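Local coordinates for putative nucleotide-diphospho-sugar transferase (Desulfovibrio desulfuricans subsp. desulfuricans, PDB 3CGX), which is a putative transferase that probably uses nucleotide-diphosphate sugars as donors, at residues A[91-96]-A[153-159]; A[104-108]-A[124-129]. All coordinates share one frame. Where two conformers were deposited one is given. Numbering follows the deposited sequence.

From the N terminus the chain lays down strands 5-11, 53-58 and 78-81, with their helices, before helix 87-100, which carries segment 91-96, and then runs into strand 105-109 of the mixed central sheet. Interaction 2 closes a short loop of 15 residues between this strand and helix 118-127. The chain continues through strands 133-137 and 143-149 before segment 153-159 returns to helix 87-100, so interaction 1 closes a longer loop of 56 residues in which interaction 2 is nested. Helices 87-100 and 118-127 lie on opposite faces of strand 105-109; the centres of the two contacts are about 15 Å apart. They meet where M95 CE reaches V106 O (3.6 Å) and M95 CG packs on L108 CD1 (3.7 Å).

Interaction 1 of 2, residues A[91-96]-A[153-159]; sequences MKHAMQ and FCPDVFD
Segment 91-96 is regular α-helix, with M95 N to M91 O at 3.0 Å and Q96 N to K92 O at 2.9 Å. Facing it, segment 153-159 leaves strand 143-149 as loop and makes a 3-10 turn over 155-158, with F158 N bonded to P155 O at 3.0 Å. The backbones come nearest at K92 and P155, whose CA atoms are 5.8 Å apart. The contact thus lays a loop against one of the helices flanking the mixed sheet of a GT-A-type fold. F158 (chi1 m) and F153 (chi1 t) point their CB atoms toward the helix. Selenomethionine M91 places CB over the F158 ring face, 3.7 Å from CE1, a CH-pi contact. Selenomethionine M95 sets SE at the edge of the same ring, 3.7 Å from CZ, and its CB lies 4.0 Å from F153 CZ; its SE also makes an oblique Met-aromatic contact with F153. F148 and F99 extend this aromatic layer. K92 (ttmt) crosses the outer side of the contact, CB 3.7 Å from F158 CD2 and CE 3.6 Å from P155 O, and ends in a salt bridge, with NZ a very short 2.5 Å from D159 OD1.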
# COMPACT_ATOMS: atom_id res chain seq x y z
N MSE A 91 5.70 -2.45 -10.27
CA MSE A 91 4.44 -1.72 -10.38
C MSE A 91 3.94 -1.65 -11.82
O MSE A 91 2.77 -1.88 -12.11
CB MSE A 91 4.56 -0.31 -9.81
CG MSE A 91 4.74 -0.33 -8.31
SE MSE A 91 4.62 1.39 -7.35
CE MSE A 91 6.28 2.21 -7.99
N LYS A 92 4.84 -1.29 -12.72
CA LYS A 92 4.52 -1.25 -14.15
C LYS A 92 3.95 -2.57 -14.65
O LYS A 92 2.90 -2.62 -15.32
CB LYS A 92 5.77 -0.92 -14.99
CG LYS A 92 5.45 -0.64 -16.42
CD LYS A 92 6.70 -0.70 -17.26
CE LYS A 92 7.75 0.28 -16.83
NZ LYS A 92 8.93 0.24 -17.82
N HIS A 93 4.63 -3.66 -14.28
CA HIS A 93 4.19 -4.99 -14.71
C HIS A 93 2.81 -5.40 -14.14
O HIS A 93 1.95 -5.95 -14.85
CB HIS A 93 5.25 -6.04 -14.38
CG HIS A 93 6.52 -5.83 -15.14
ND1 HIS A 93 7.76 -6.27 -14.68
CD2 HIS A 93 6.77 -5.18 -16.31
CE1 HIS A 93 8.69 -5.93 -15.56
NE2 HIS A 93 8.12 -5.26 -16.55
N ALA A 94 2.57 -5.07 -12.88
CA ALA A 94 1.30 -5.44 -12.24
C ALA A 94 0.13 -4.65 -12.87
O ALA A 94 -0.93 -5.18 -13.20
CB ALA A 94 1.39 -5.23 -10.72
N MSE A 95 0.35 -3.36 -13.08
CA MSE A 95 -0.69 -2.53 -13.69
C MSE A 95 -0.95 -2.93 -15.15
O MSE A 95 -2.11 -3.04 -15.62
CB MSE A 95 -0.27 -1.07 -13.60
CG MSE A 95 -0.12 -0.58 -12.19
SE MSE A 95 -0.22 1.39 -11.99
CE MSE A 95 -2.15 1.41 -12.16
N GLN A 96 0.14 -3.17 -15.87
CA GLN A 96 0.07 -3.55 -17.27
C GLN A 96 -0.71 -4.83 -17.40
O GLN A 96 -1.53 -4.98 -18.28
CB GLN A 96 1.47 -3.71 -17.88
CG GLN A 96 1.38 -4.09 -19.35
CD GLN A 96 0.80 -2.96 -20.20
OE1 GLN A 96 -0.31 -3.07 -20.73
NE2 GLN A 96 1.53 -1.86 -20.31
N PHE A 153 -3.14 5.00 -19.50
CA PHE A 153 -2.02 4.39 -18.81
C PHE A 153 -0.71 4.84 -19.45
O PHE A 153 -0.51 4.70 -20.65
CB PHE A 153 -2.13 2.87 -18.81
CG PHE A 153 -1.00 2.20 -18.12
CD1 PHE A 153 -0.50 2.70 -16.94
CD2 PHE A 153 -0.45 1.04 -18.64
CE1 PHE A 153 0.54 2.06 -16.28
CE2 PHE A 153 0.57 0.41 -17.98
CZ PHE A 153 1.07 0.92 -16.79
N CYS A 154 0.17 5.32 -18.59
CA CYS A 154 1.46 5.84 -18.97
C CYS A 154 2.55 5.07 -18.22
O CYS A 154 3.00 5.51 -17.16
CB CYS A 154 1.51 7.32 -18.61
SG CYS A 154 3.00 8.14 -19.10
N PRO A 155 2.96 3.91 -18.75
CA PRO A 155 3.96 3.11 -18.00
C PRO A 155 5.30 3.81 -17.80
O PRO A 155 6.08 3.49 -16.90
CB PRO A 155 4.11 1.84 -18.84
CG PRO A 155 3.45 2.13 -20.19
CD PRO A 155 2.50 3.27 -20.00
N ASP A 156 5.59 4.75 -18.70
CA ASP A 156 6.81 5.55 -18.63
C ASP A 156 6.97 6.28 -17.29
O ASP A 156 8.08 6.64 -16.89
CB ASP A 156 6.83 6.58 -19.77
CG ASP A 156 7.19 5.96 -21.11
OD1 ASP A 156 7.22 4.71 -21.23
OD2 ASP A 156 7.46 6.74 -22.04
N VAL A 157 5.87 6.50 -16.56
CA VAL A 157 6.01 7.18 -15.24
C VAL A 157 6.80 6.34 -14.26
O VAL A 157 7.23 6.83 -13.22
CB VAL A 157 4.66 7.58 -14.58
CG1 VAL A 157 3.82 8.39 -15.60
CG2 VAL A 157 3.93 6.34 -14.05
N PHE A 158 7.02 5.06 -14.58
CA PHE A 158 7.77 4.19 -13.66
C PHE A 158 9.24 4.10 -14.10
O PHE A 158 10.07 3.54 -13.42
CB PHE A 158 7.17 2.79 -13.60
CG PHE A 158 5.76 2.76 -13.08
CD1 PHE A 158 5.50 3.07 -11.77
CD2 PHE A 158 4.68 2.46 -13.92
CE1 PHE A 158 4.20 3.06 -11.31
CE2 PHE A 158 3.41 2.45 -13.46
CZ PHE A 158 3.17 2.76 -12.14
N ASP A 159 9.53 4.71 -15.23
CA ASP A 159 10.87 4.59 -15.81
C ASP A 159 11.76 5.74 -15.39
O ASP A 159 11.38 6.91 -15.40
CB ASP A 159 10.80 4.52 -17.33
CG ASP A 159 10.18 3.24 -17.82
OD1 ASP A 159 10.06 2.29 -17.03
OD2 ASP A 159 9.81 3.18 -19.02

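Interaction 2 of 2, residues A[104-108]-A[124-129]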
# COMPACT_ATOMS: atom_id res chain seq x y z
N ASP A 104 -10.76 -1.55 -16.59
CA ASP A 104 -10.85 -0.19 -17.08
C ASP A 104 -10.10 0.79 -16.20
O ASP A 104 -9.59 1.81 -16.65
CB ASP A 104 -12.31 0.27 -17.13
CG ASP A 104 -12.45 1.72 -17.62
OD1 ASP A 104 -11.95 2.02 -18.73
OD2 ASP A 104 -13.05 2.56 -16.88
N ARG A 105 -10.16 0.53 -14.91
CA ARG A 105 -9.58 1.41 -13.92
C ARG A 105 -8.86 0.57 -12.88
O ARG A 105 -9.40 -0.38 -12.35
CB ARG A 105 -10.66 2.23 -13.22
CG ARG A 105 -11.37 3.29 -14.09
CD ARG A 105 -12.55 3.83 -13.33
NE ARG A 105 -13.71 2.96 -13.48
CZ ARG A 105 -14.63 2.73 -12.56
NH1 ARG A 105 -14.55 3.31 -11.37
NH2 ARG A 105 -15.63 1.90 -12.83
N VAL A 106 -7.62 0.98 -12.59
CA VAL A 106 -6.77 0.25 -11.70
C VAL A 106 -6.04 1.17 -10.74
O VAL A 106 -5.48 2.16 -11.15
CB VAL A 106 -5.71 -0.58 -12.51
CG1 VAL A 106 -4.78 -1.34 -11.58
CG2 VAL A 106 -6.39 -1.51 -13.50
N VAL A 107 -6.09 0.82 -9.46
CA VAL A 107 -5.29 1.51 -8.45
C VAL A 107 -4.32 0.52 -7.80
O VAL A 107 -4.64 -0.64 -7.55
CB VAL A 107 -6.15 2.29 -7.37
CG1 VAL A 107 -7.08 3.37 -8.04
CG2 VAL A 107 -6.93 1.36 -6.57
N LEU A 108 -3.10 0.99 -7.58
CA LEU A 108 -2.07 0.19 -6.92
C LEU A 108 -1.68 0.92 -5.63
O LEU A 108 -1.38 2.10 -5.62
CB LEU A 108 -0.89 -0.04 -7.88
CG LEU A 108 0.31 -0.91 -7.49
CD1 LEU A 108 1.11 -1.28 -8.78
CD2 LEU A 108 1.18 -0.20 -6.50
N ALA A 124 -11.17 7.29 -5.04
CA ALA A 124 -10.16 7.29 -6.11
C ALA A 124 -10.66 6.56 -7.36
O ALA A 124 -10.53 7.05 -8.49
CB ALA A 124 -8.82 6.68 -5.61
N LEU A 125 -11.22 5.38 -7.17
CA LEU A 125 -11.73 4.60 -8.28
C LEU A 125 -12.87 5.32 -8.97
O LEU A 125 -12.94 5.35 -10.20
CB LEU A 125 -12.17 3.22 -7.80
CG LEU A 125 -10.96 2.30 -7.51
CD1 LEU A 125 -11.40 1.10 -6.62
CD2 LEU A 125 -10.27 1.87 -8.81
N ASN A 126 -13.75 5.92 -8.18
CA ASN A 126 -14.85 6.69 -8.72
C ASN A 126 -14.32 7.85 -9.56
O ASN A 126 -14.82 8.13 -10.64
CB ASN A 126 -15.78 7.26 -7.61
CG ASN A 126 -16.57 6.17 -6.83
OD1 ASN A 126 -16.74 5.05 -7.28
ND2 ASN A 126 -17.12 6.56 -5.68
N ASP A 127 -13.35 8.57 -9.01
CA ASP A 127 -12.79 9.78 -9.65
C ASP A 127 -12.01 9.45 -10.94
O ASP A 127 -11.93 10.27 -11.87
CB ASP A 127 -11.91 10.59 -8.65
CG ASP A 127 -12.73 11.36 -7.61
OD1 ASP A 127 -13.95 11.49 -7.74
OD2 ASP A 127 -12.15 11.84 -6.63
N LEU A 128 -11.45 8.25 -11.02
CA LEU A 128 -10.76 7.81 -12.25
C LEU A 128 -11.68 7.66 -13.44
O LEU A 128 -11.24 7.39 -14.56
CB LEU A 128 -9.99 6.49 -12.05
CG LEU A 128 -8.59 6.65 -11.49
CD1 LEU A 128 -8.07 5.24 -11.08
CD2 LEU A 128 -7.60 7.43 -12.45
N GLN A 129 -12.97 7.81 -13.24
CA GLN A 129 -13.84 7.84 -14.39
C GLN A 129 -13.66 9.16 -15.10
O GLN A 129 -13.97 9.26 -16.29
CB GLN A 129 -15.32 7.67 -14.00
CG GLN A 129 -15.55 6.29 -13.41
CD GLN A 129 -16.92 6.15 -12.82
OE1 GLN A 129 -17.71 5.36 -13.31
NE2 GLN A 129 -17.22 6.94 -11.78
O HOH W 1 -16.10 2.97 -8.98
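Polar contacts gather around the guanidinium of R105, at the start of strand 105-109. R105 NH1 donates to the backbone L125 O at 2.9 Å, with the acceptor near the guanidinium plane. L128 N bonds A124 O (2.9 Å), whereas Q129 N bonds N126 O (3.2 Å) and not L125 O, the oxygen that R105 takes. A water accepts from R105 NH1 at 2.9 Å and donates to N126 OD1 at 2.8 Å, an oxygen that also accepts from Q122. Within its own segment, R105 NE makes a weak salt bridge to D104 OD2 at 3.5 Å, while NH2 pairs with E4. Q129 NE2 folds back to N126 O at 2.9 Å, and its CG lies over one face of the guanidinium, 3.7 Å from R105 NH1.

Apolar contacts continue inward. R105 CD lies 3.9 Å from L128 CB, and two residues along the strand V107 CG1 packs against L125 CD2 (3.6 Å) and L128 CD1 (3.7 Å), with A124 CB at 4.5 Å. V106 points its CB the other way, onto M95 and F99 of helix 87-100, so the strand is sandwiched between two helices.

The arrangement belongs to a beta-alpha-beta crossover: helix 118-127 covers strand 105-109 on its way to strand 133-137, which runs parallel to it, with antiparallel strand 143-149 lying between the two, matching the 3-2-1-4-6-5-7 sheet of the nucleotide-diphospho-sugar transferase (GT-A) fold.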